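Local structure of FG41 Malonate Semialdehyde Decarboxylase (Coryneform bacterium, 4LHP) at residues A[1-11]-A[63-72]. The protein belongs to the tautomerase (MIF) superfamily of small beta-alpha-beta enzymes and forms a trimer. Sequence-based numbering, arbitrary orientation.
Sequences PLIRIDLTSDR and PSVVIIHVFT. With PO4 (phosphate ion), chain M.
Ser64 is held twice by the turn Thr8 to Arg11: its OG donates to Asp10 OD2 at 2.5 Å, on the syn side of the carboxylate, while Arg11 NH2 reaches Ser64 O at 2.8 Å, in the carbonyl plane and on a lone pair. Asp10 CG sits between its backbone N and carbonyl carbon (chi1 56°), turning the carboxylate back so that OD1 accepts from Thr8 OG1. A water bridges the two segments here, donating to Thr8 OG1 and Val65 O and accepting from Arg11 NE. Beyond it the strands pair antiparallel, with two backbone bonds each for Asp6–Ile67, Arg4–His69 and Leu2–Phe71. On one face Ile5 CG2 presses on Ile68 CD1 at a tight 3.5 Å. On the other, Arg4 CD runs past Phe71 CE1, the guanidinium almost perpendicular to the ring (88°), and continues to a salt bridge with Asp6 of the second subunit. At the far end Thr72 OG1 donates to a phosphate ion (O2, 2.6 Å). These are the central strands of the four-stranded sheet, between 39-45 and 102-109; strand 2-8, helix 13-31 and parallel strand 39-45 form a beta-alpha-beta crossover, as in the tautomerase fold, the helix packing on Ile3 and Leu7.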
ATOM      1  N   PRO A   1      -2.626 -13.262  -4.199  1.00 16.95           N
ATOM      2  CA  PRO A   1      -2.577 -12.078  -3.341  1.00 14.78           C
ATOM      3  C   PRO A   1      -1.208 -11.411  -3.390  1.00 12.96           C
ATOM      4  O   PRO A   1      -0.209 -12.091  -3.622  1.00 17.74           O
ATOM      5  CB  PRO A   1      -2.802 -12.668  -1.955  1.00 20.13           C
ATOM      6  CG  PRO A   1      -2.088 -13.976  -2.029  1.00 17.22           C
ATOM      7  CD  PRO A   1      -2.323 -14.488  -3.437  1.00 20.91           C
ATOM      8  N   LEU A   2      -1.164 -10.099  -3.180  1.00 16.13           N
ATOM      9  CA  LEU A   2       0.100  -9.391  -3.028  1.00 13.30           C
ATOM     10  C   LEU A   2       0.289  -9.031  -1.561  1.00 12.68           C
ATOM     11  O   LEU A   2      -0.554  -8.362  -0.966  1.00 15.42           O
ATOM     12  CB  LEU A   2       0.126  -8.129  -3.891  1.00 11.59           C
ATOM     13  CG  LEU A   2       1.334  -7.208  -3.695  1.00  9.43           C
ATOM     14  CD1 LEU A   2       2.624  -7.882  -4.131  1.00 12.41           C
ATOM     15  CD2 LEU A   2       1.132  -5.900  -4.443  1.00 18.88           C
ATOM     16  N   ILE A   3       1.393  -9.485  -0.979  1.00 16.09           N
ATOM     17  CA  ILE A   3       1.658  -9.259   0.436  1.00 16.57           C
ATOM     18  C   ILE A   3       2.744  -8.208   0.628  1.00 18.93           C
ATOM     19  O   ILE A   3       3.880  -8.394   0.195  1.00 17.52           O
ATOM     20  CB  ILE A   3       2.136 -10.548   1.131  1.00 17.87           C
ATOM     21  CG1 ILE A   3       1.306 -11.755   0.680  1.00 16.07           C
ATOM     22  CG2 ILE A   3       2.092 -10.383   2.643  1.00 13.29           C
ATOM     23  CD1 ILE A   3      -0.177 -11.621   0.938  1.00 16.49           C
ATOM     24  N   ARG A   4       2.397  -7.103   1.279  1.00 17.18           N
ATOM     25  CA  ARG A   4       3.401  -6.128   1.688  1.00 16.25           C
ATOM     26  C   ARG A   4       3.806  -6.395   3.131  1.00 14.60           C
ATOM     27  O   ARG A   4       3.012  -6.205   4.053  1.00 21.04           O
ATOM     28  CB  ARG A   4       2.873  -4.698   1.550  1.00 12.19           C
ATOM     29  CG  ARG A   4       2.435  -4.337   0.145  1.00 18.05           C
ATOM     30  CD  ARG A   4       2.203  -2.842  -0.008  1.00 15.37           C
ATOM     31  NE  ARG A   4       2.023  -2.469  -1.410  1.00 14.08           N
ATOM     32  CZ  ARG A   4       2.996  -2.035  -2.211  1.00 23.65           C
ATOM     33  NH1 ARG A   4       4.234  -1.896  -1.764  1.00 17.84           N
ATOM     34  NH2 ARG A   4       2.735  -1.727  -3.471  1.00 21.97           N
ATOM     35  N   ILE A   5       5.041  -6.845   3.324  1.00 15.78           N
ATOM     36  CA  ILE A   5       5.554  -7.109   4.662  1.00 15.92           C
ATOM     37  C   ILE A   5       6.543  -6.027   5.071  1.00 16.79           C
ATOM     38  O   ILE A   5       7.644  -5.941   4.527  1.00 19.38           O
ATOM     39  CB  ILE A   5       6.263  -8.469   4.742  1.00 24.00           C
ATOM     40  CG1 ILE A   5       5.350  -9.574   4.210  1.00 16.27           C
ATOM     41  CG2 ILE A   5       6.686  -8.758   6.180  1.00 15.15           C
ATOM     42  CD1 ILE A   5       6.029 -10.919   4.081  1.00 20.35           C
ATOM     43  N   ASP A   6       6.142  -5.198   6.029  1.00 13.31           N
ATOM     44  CA  ASP A   6       7.021  -4.167   6.562  1.00 19.46           C
ATOM     45  C   ASP A   6       7.475  -4.541   7.967  1.00 20.14           C
ATOM     46  O   ASP A   6       6.662  -4.706   8.876  1.00 15.20           O
ATOM     47  CB  ASP A   6       6.317  -2.809   6.576  1.00 21.45           C
ATOM     48  CG  ASP A   6       6.148  -2.223   5.184  1.00 24.25           C
ATOM     49  OD1 ASP A   6       6.951  -1.345   4.805  1.00 18.04           O
ATOM     50  OD2 ASP A   6       5.214  -2.641   4.468  1.00 18.82           O
ATOM     51  N   LEU A   7       8.786  -4.675   8.132  1.00 19.82           N
ATOM     52  CA  LEU A   7       9.364  -5.058   9.410  1.00 26.17           C
ATOM     53  C   LEU A   7      10.580  -4.179   9.681  1.00 23.92           C
ATOM     54  O   LEU A   7      10.733  -3.132   9.054  1.00 22.00           O
ATOM     55  CB  LEU A   7       9.712  -6.549   9.409  1.00 20.04           C
ATOM     56  CG  LEU A   7      10.273  -7.111   8.102  1.00 22.28           C
ATOM     57  CD1 LEU A   7      11.592  -6.450   7.753  1.00 28.67           C
ATOM     58  CD2 LEU A   7      10.431  -8.621   8.196  1.00 30.74           C
ATOM     59  N   THR A   8      11.438  -4.586  10.610  1.00 22.30           N
ATOM     60  CA  THR A   8      12.523  -3.720  11.053  1.00 21.66           C
ATOM     61  C   THR A   8      13.912  -4.293  10.779  1.00 21.24           C
ATOM     62  O   THR A   8      14.101  -5.509  10.733  1.00 20.01           O
ATOM     63  CB  THR A   8      12.383  -3.411  12.544  1.00 23.85           C
ATOM     64  OG1 THR A   8      12.310  -4.636  13.281  1.00 17.83           O
ATOM     65  CG2 THR A   8      11.118  -2.603  12.792  1.00 19.03           C
ATOM     66  N   SER A   9      14.883  -3.400  10.618  1.00 26.79           N
ATOM     67  CA  SER A   9      16.220  -3.772  10.162  1.00 24.12           C
ATOM     68  C   SER A   9      17.041  -4.552  11.189  1.00 25.72           C
ATOM     69  O   SER A   9      18.046  -5.169  10.837  1.00 21.43           O
ATOM     70  CB  SER A   9      16.994  -2.525   9.715  1.00 29.70           C
ATOM     71  OG  SER A   9      16.953  -1.500  10.693  1.00 30.07           O
ATOM     72  N   ASP A  10      16.620  -4.528  12.451  1.00 23.92           N
ATOM     73  CA  ASP A  10      17.313  -5.289  13.490  1.00 27.87           C
ATOM     74  C   ASP A  10      17.145  -6.794  13.287  1.00 23.25           C
ATOM     75  O   ASP A  10      17.913  -7.586  13.830  1.00 24.39           O
ATOM     76  CB  ASP A  10      16.816  -4.890  14.881  1.00 20.62           C
ATOM     77  CG  ASP A  10      15.320  -5.045  15.032  1.00 25.53           C
ATOM     78  OD1 ASP A  10      14.577  -4.245  14.426  1.00 30.03           O
ATOM     79  OD2 ASP A  10      14.888  -5.960  15.763  1.00 24.73           O
ATOM     80  N   ARG A  11      16.138  -7.185  12.511  1.00 20.27           N
ATOM     81  CA  ARG A  11      15.928  -8.594  12.196  1.00 26.38           C
ATOM     82  C   ARG A  11      16.866  -9.016  11.072  1.00 28.57           C
ATOM     83  O   ARG A  11      17.049  -8.287  10.097  1.00 28.51           O
ATOM     84  CB  ARG A  11      14.472  -8.854  11.802  1.00 23.79           C
ATOM     85  CG  ARG A  11      13.485  -8.656  12.942  1.00 22.13           C
ATOM     86  CD  ARG A  11      12.101  -9.181  12.590  1.00 20.69           C
ATOM     87  NE  ARG A  11      11.141  -8.953  13.668  1.00 17.88           N
ATOM     88  CZ  ARG A  11      10.946  -9.774  14.697  1.00 21.51           C
ATOM     89  NH1 ARG A  11      11.642 -10.898  14.813  1.00 24.33           N
ATOM     90  NH2 ARG A  11      10.048  -9.467  15.620  1.00 23.10           N
ATOM     91  N   PRO A  63      10.092  -3.244  19.796  1.00 20.75           N
ATOM     92  CA  PRO A  63      10.307  -2.369  18.642  1.00 19.36           C
ATOM     93  C   PRO A  63      10.292  -3.148  17.330  1.00 23.76           C
ATOM     94  O   PRO A  63      10.035  -2.570  16.275  1.00 24.72           O
ATOM     95  CB  PRO A  63      11.700  -1.783  18.898  1.00 29.02           C
ATOM     96  CG  PRO A  63      11.917  -1.934  20.375  1.00 21.61           C
ATOM     97  CD  PRO A  63      11.221  -3.207  20.740  1.00 19.39           C
ATOM     98  N   SER A  64      10.561  -4.447  17.400  1.00 18.80           N
ATOM     99  CA  SER A  64      10.670  -5.266  16.197  1.00 16.50           C
ATOM    100  C   SER A  64       9.298  -5.700  15.678  1.00 20.56           C
ATOM    101  O   SER A  64       8.968  -6.884  15.664  1.00 20.13           O
ATOM    102  CB  SER A  64      11.558  -6.486  16.459  1.00 25.04           C
ATOM    103  OG  SER A  64      12.770  -6.111  17.097  1.00 27.12           O
ATOM    104  N   VAL A  65       8.514  -4.720  15.239  1.00 18.75           N
ATOM    105  CA  VAL A  65       7.163  -4.955  14.745  1.00 13.36           C
ATOM    106  C   VAL A  65       7.189  -5.556  13.342  1.00 14.24           C
ATOM    107  O   VAL A  65       8.091  -5.276  12.557  1.00 17.10           O
ATOM    108  CB  VAL A  65       6.373  -3.628  14.729  1.00 15.64           C
ATOM    109  CG1 VAL A  65       5.053  -3.764  13.981  1.00 19.34           C
ATOM    110  CG2 VAL A  65       6.133  -3.146  16.155  1.00 18.94           C
ATOM    111  N   VAL A  66       6.206  -6.403  13.047  1.00 16.56           N
ATOM    112  CA  VAL A  66       6.035  -6.960  11.711  1.00 13.89           C
ATOM    113  C   VAL A  66       4.601  -6.732  11.245  1.00 17.00           C
ATOM    114  O   VAL A  66       3.656  -7.285  11.806  1.00 13.95           O
ATOM    115  CB  VAL A  66       6.355  -8.464  11.677  1.00 21.89           C
ATOM    116  CG1 VAL A  66       6.027  -9.051  10.309  1.00 19.72           C
ATOM    117  CG2 VAL A  66       7.815  -8.698  12.041  1.00 21.89           C
ATOM    118  N   ILE A  67       4.452  -5.905  10.216  1.00 16.89           N
ATOM    119  CA  ILE A  67       3.141  -5.537   9.696  1.00 15.10           C
ATOM    120  C   ILE A  67       2.899  -6.210   8.352  1.00 13.08           C
ATOM    121  O   ILE A  67       3.664  -6.025   7.407  1.00 18.28           O
ATOM    122  CB  ILE A  67       3.018  -4.006   9.555  1.00 15.58           C
ATOM    123  CG1 ILE A  67       3.000  -3.364  10.944  1.00 18.44           C
ATOM    124  CG2 ILE A  67       1.761  -3.632   8.783  1.00 12.09           C
ATOM    125  CD1 ILE A  67       3.040  -1.858  10.933  1.00 18.27           C
ATOM    126  N   ILE A  68       1.830  -6.999   8.284  1.00 18.82           N
ATOM    127  CA  ILE A  68       1.482  -7.749   7.082  1.00 19.12           C
ATOM    128  C   ILE A  68       0.226  -7.170   6.451  1.00 15.74           C
ATOM    129  O   ILE A  68      -0.853  -7.240   7.033  1.00 15.87           O
ATOM    130  CB  ILE A  68       1.202  -9.232   7.406  1.00 19.91           C
ATOM    131  CG1 ILE A  68       2.330  -9.821   8.255  1.00 20.89           C
ATOM    132  CG2 ILE A  68       1.002 -10.035   6.120  1.00 15.86           C
ATOM    133  CD1 ILE A  68       3.682  -9.726   7.602  1.00 26.14           C
ATOM    134  N   HIS A  69       0.369  -6.600   5.261  1.00 18.13           N
ATOM    135  CA  HIS A  69      -0.774  -6.049   4.545  1.00 13.34           C
ATOM    136  C   HIS A  69      -1.102  -6.952   3.364  1.00 16.81           C
ATOM    137  O   HIS A  69      -0.368  -6.996   2.379  1.00 15.28           O
ATOM    138  CB  HIS A  69      -0.485  -4.621   4.076  1.00 15.87           C
ATOM    139  CG  HIS A  69      -1.718  -3.817   3.801  1.00 16.61           C
ATOM    140  ND1 HIS A  69      -1.732  -2.438   3.825  1.00 12.47           N
ATOM    141  CD2 HIS A  69      -2.981  -4.198   3.496  1.00 13.84           C
ATOM    142  CE1 HIS A  69      -2.949  -2.007   3.548  1.00 15.64           C
ATOM    143  NE2 HIS A  69      -3.725  -3.054   3.342  1.00 18.25           N
ATOM    144  N   VAL A  70      -2.204  -7.684   3.482  1.00 14.85           N
ATOM    145  CA  VAL A  70      -2.601  -8.649   2.468  1.00 15.32           C
ATOM    146  C   VAL A  70      -3.556  -8.018   1.465  1.00 17.58           C
ATOM    147  O   VAL A  70      -4.613  -7.505   1.833  1.00 18.66           O
ATOM    148  CB  VAL A  70      -3.275  -9.877   3.107  1.00 19.89           C
ATOM    149  CG1 VAL A  70      -3.834 -10.803   2.038  1.00 20.00           C
ATOM    150  CG2 VAL A  70      -2.283 -10.617   3.995  1.00 13.31           C
ATOM    151  N   PHE A  71      -3.165  -8.044   0.195  1.00 12.56           N
ATOM    152  CA  PHE A  71      -4.014  -7.561  -0.885  1.00 15.94           C
ATOM    153  C   PHE A  71      -4.518  -8.755  -1.685  1.00 13.59           C
ATOM    154  O   PHE A  71      -3.757  -9.389  -2.411  1.00 13.08           O
ATOM    155  CB  PHE A  71      -3.239  -6.594  -1.781  1.00 14.29           C
ATOM    156  CG  PHE A  71      -2.902  -5.290  -1.113  1.00 10.53           C
ATOM    157  CD1 PHE A  71      -1.737  -5.151  -0.375  1.00 14.54           C
ATOM    158  CD2 PHE A  71      -3.756  -4.203  -1.217  1.00 11.59           C
ATOM    159  CE1 PHE A  71      -1.428  -3.951   0.243  1.00 12.96           C
ATOM    160  CE2 PHE A  71      -3.452  -3.001  -0.602  1.00 18.00           C
ATOM    161  CZ  PHE A  71      -2.287  -2.876   0.129  1.00 16.10           C
ATOM    162  N   THR A  72      -5.806  -9.057  -1.548  1.00 13.66           N
ATOM    163  CA  THR A  72      -6.357 -10.297  -2.078  1.00 17.47           C
ATOM    164  C   THR A  72      -7.757 -10.088  -2.650  1.00 21.42           C
ATOM    165  O   THR A  72      -8.419  -9.094  -2.353  1.00 15.55           O
ATOM    166  CB  THR A  72      -6.432 -11.367  -0.975  1.00 18.41           C
ATOM    167  OG1 THR A  72      -6.615 -12.662  -1.559  1.00 21.56           O
ATOM    168  CG2 THR A  72      -7.580 -11.071  -0.018  1.00 19.14           C
TER
HETATM  169  P   PO4 M 201      -5.787 -14.188  -4.425  1.00 60.06           P
HETATM  170  O1  PO4 M 201      -4.847 -14.903  -5.370  1.00 48.88           O
HETATM  171  O2  PO4 M 201      -5.354 -14.433  -2.999  1.00 52.91           O
HETATM  172  O3  PO4 M 201      -5.756 -12.704  -4.711  1.00 42.85           O
HETATM  173  O4  PO4 M 201      -7.187 -14.721  -4.617  1.00 53.97           O
HETATM  174  O   HOH W   1      10.391  -6.506  12.839  1.00 18.76           O